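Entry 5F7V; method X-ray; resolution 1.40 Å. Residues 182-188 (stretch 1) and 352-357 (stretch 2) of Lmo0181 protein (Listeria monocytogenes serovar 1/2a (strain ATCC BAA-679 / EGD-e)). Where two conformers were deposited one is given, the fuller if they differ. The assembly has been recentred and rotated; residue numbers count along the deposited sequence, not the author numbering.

Stretch 1 (182-188) FYKVAAQ
Stretch 2, residues 352-357: MVLPPV

A tyrosine on a helix can anchor a distant loop without a single direct hydrogen bond, and the contact between residues 182-188 and 352-357 of Lmo0181 protein illustrates how. The first stretch is helical from 182 to 187, continuing a helix that begins earlier in the chain, with phi near -65° and psi between -29° and -52°. Its backbone bonds follow the i to i+4 pattern: A186 N to F182 O at 2.8 Å, A187 N to Y183 O at 3.3 Å and Q188 N to K184 O at 3.0 Å. The second stretch is extended, starting as a weakly bonded strand at about 352-353; V353 has phi/psi of -126/123°, and L354, P355 and P356 follow at -71/150°, -59/141° and -56/142°. In register, Y183 CA lies 7.7 Å from P355 CA, and K184 CA lies 6.7 Å from V353 CA, so the segments run in opposite senses here. Together they bury 254 Å².

Packing against the aromatic ring dominates. Y183 points toward the loop with chi1 67° (p) and chi2 83°, and contacts four consecutive residues, V353 to P356. P356 CD sits over one face, 3.8 Å from the centroid of the Y183 ring and only 7° off the normal, a CH-pi contact in which a proline methylene meets the pi cloud almost head-on. P355 packs nearer the phenolic end, its CB 4.1 Å from Y183 CZ and its CA 3.5 Å from Y183 OH. Both prolines have C-gamma exo pucker and point sideways.

Aliphatic contacts extend the patch along the helix. V353, deposited in two conformers, points toward the helix; in the one given, chi1 is -70° (m). Its CG2 lies 4.3 Å from Y183 CD1 and 4.2 Å from K184 CA, while V353 CG1 lies 4.3 Å from A187 CB, so the valine spans one helical turn. K184 contributes mainly its base: CB points sideways, and chi angles of 174°, -172°, 64° and -172° (t, t, p, t) lead its end away. L354 CB points away, though its carbonyl O approaches Y183 CE1 at 3.8 Å.

The polar link is indirect. V353 O lies at the edge of the Y183 ring, near its plane, 3.9 Å from CE1. A water joins the two residues: Y183 OH donates to it at 2.7 Å, and the water donates to V353 O at 2.6 Å. This short bridge gives the hydroxyl an acceptor and V353 O a donor, although no hydrogen bond runs directly between the stretches.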

# COMPACT_ATOMS: atom_id res chain seq x y z
N PHE A 182 -1.05 -10.09 5.46
CA PHE A 182 -0.73 -11.51 5.62
C PHE A 182 -0.04 -12.13 4.44
O PHE A 182 0.76 -13.03 4.66
CB PHE A 182 -2.01 -12.28 5.91
CG PHE A 182 -1.73 -13.68 6.37
CD1 PHE A 182 -1.03 -13.89 7.55
CD2 PHE A 182 -2.12 -14.78 5.64
CE1 PHE A 182 -0.73 -15.16 8.00
CE2 PHE A 182 -1.83 -16.05 6.08
CZ PHE A 182 -1.12 -16.23 7.25
N TYR A 183 -0.28 -11.68 3.21
CA TYR A 183 0.47 -12.36 2.15
C TYR A 183 1.97 -12.10 2.34
O TYR A 183 2.80 -12.93 1.99
CB TYR A 183 -0.00 -12.05 0.73
CG TYR A 183 0.18 -10.65 0.19
CD1 TYR A 183 1.37 -10.25 -0.37
CD2 TYR A 183 -0.84 -9.72 0.21
CE1 TYR A 183 1.53 -8.99 -0.92
CE2 TYR A 183 -0.71 -8.46 -0.33
CZ TYR A 183 0.49 -8.11 -0.87
OH TYR A 183 0.62 -6.87 -1.44
N LYS A 184 2.32 -10.93 2.86
CA LYS A 184 3.72 -10.64 3.22
C LYS A 184 4.21 -11.44 4.42
O LYS A 184 5.27 -12.03 4.38
CB LYS A 184 3.84 -9.15 3.47
CG LYS A 184 5.19 -8.73 3.99
CD LYS A 184 5.27 -7.28 4.44
CE LYS A 184 4.37 -6.95 5.62
NZ LYS A 184 4.35 -5.48 5.87
N VAL A 185 3.46 -11.41 5.52
CA VAL A 185 3.90 -12.10 6.74
C VAL A 185 3.97 -13.61 6.53
O VAL A 185 4.89 -14.27 7.01
CB VAL A 185 3.01 -11.69 7.95
CG1 VAL A 185 3.46 -12.42 9.19
CG2 VAL A 185 3.17 -10.19 8.17
N ALA A 186 3.03 -14.15 5.75
CA ALA A 186 3.14 -15.58 5.34
C ALA A 186 4.43 -15.85 4.59
O ALA A 186 5.15 -16.81 4.90
CB ALA A 186 1.95 -15.96 4.49
N ALA A 187 4.77 -14.95 3.67
CA ALA A 187 6.03 -15.12 2.92
C ALA A 187 7.25 -15.02 3.79
O ALA A 187 8.26 -15.66 3.51
CB ALA A 187 6.09 -14.09 1.81
N GLN A 188 7.19 -14.27 4.89
CA GLN A 188 8.29 -14.26 5.85
C GLN A 188 8.54 -15.58 6.57
O GLN A 188 9.56 -15.75 7.22
CB GLN A 188 8.01 -13.16 6.89
CG GLN A 188 8.09 -11.73 6.35
CD GLN A 188 7.54 -10.70 7.30
OE1 GLN A 188 7.10 -10.98 8.41
NE2 GLN A 188 7.54 -9.48 6.80
N MET A 352 11.05 -7.78 -1.95
CA MET A 352 9.65 -7.52 -2.24
C MET A 352 8.88 -8.78 -2.63
O MET A 352 9.41 -9.70 -3.27
CB MET A 352 9.52 -6.48 -3.35
CG MET A 352 9.94 -6.97 -4.72
SD MET A 352 9.48 -5.86 -6.08
CE MET A 352 10.70 -4.67 -5.75
N VAL A 353 7.62 -8.78 -2.26
CA VAL A 353 6.65 -9.76 -2.75
C VAL A 353 5.47 -9.00 -3.34
O VAL A 353 4.85 -8.16 -2.70
CB VAL A 353 6.25 -10.79 -1.68
CG1 VAL A 353 7.44 -11.69 -1.43
CG2 VAL A 353 5.63 -10.13 -0.43
N LEU A 354 5.18 -9.29 -4.60
CA LEU A 354 4.13 -8.59 -5.34
C LEU A 354 2.77 -9.01 -4.80
O LEU A 354 2.61 -10.15 -4.35
CB LEU A 354 4.27 -8.89 -6.82
CG LEU A 354 5.61 -8.49 -7.43
CD1 LEU A 354 5.63 -8.93 -8.88
CD2 LEU A 354 5.82 -6.99 -7.34
N PRO A 355 1.76 -8.12 -4.86
CA PRO A 355 0.40 -8.56 -4.54
C PRO A 355 -0.08 -9.70 -5.44
O PRO A 355 0.26 -9.67 -6.63
CB PRO A 355 -0.44 -7.33 -4.83
CG PRO A 355 0.51 -6.20 -4.93
CD PRO A 355 1.78 -6.78 -5.47
N PRO A 356 -0.81 -10.67 -4.89
CA PRO A 356 -1.49 -11.59 -5.79
C PRO A 356 -2.38 -10.81 -6.76
O PRO A 356 -3.03 -9.85 -6.35
CB PRO A 356 -2.28 -12.47 -4.83
CG PRO A 356 -1.62 -12.34 -3.56
CD PRO A 356 -1.17 -10.92 -3.49
N VAL A 357 -2.43 -11.24 -8.00
CA VAL A 357 -3.21 -10.57 -9.06
C VAL A 357 -4.42 -11.44 -9.42
O VAL A 357 -4.29 -12.37 -10.20
CB VAL A 357 -2.31 -10.24 -10.27
CG1 VAL A 357 -3.09 -9.61 -11.41
CG2 VAL A 357 -1.19 -9.29 -9.81
O HOH W 1 3.08 -6.26 -2.26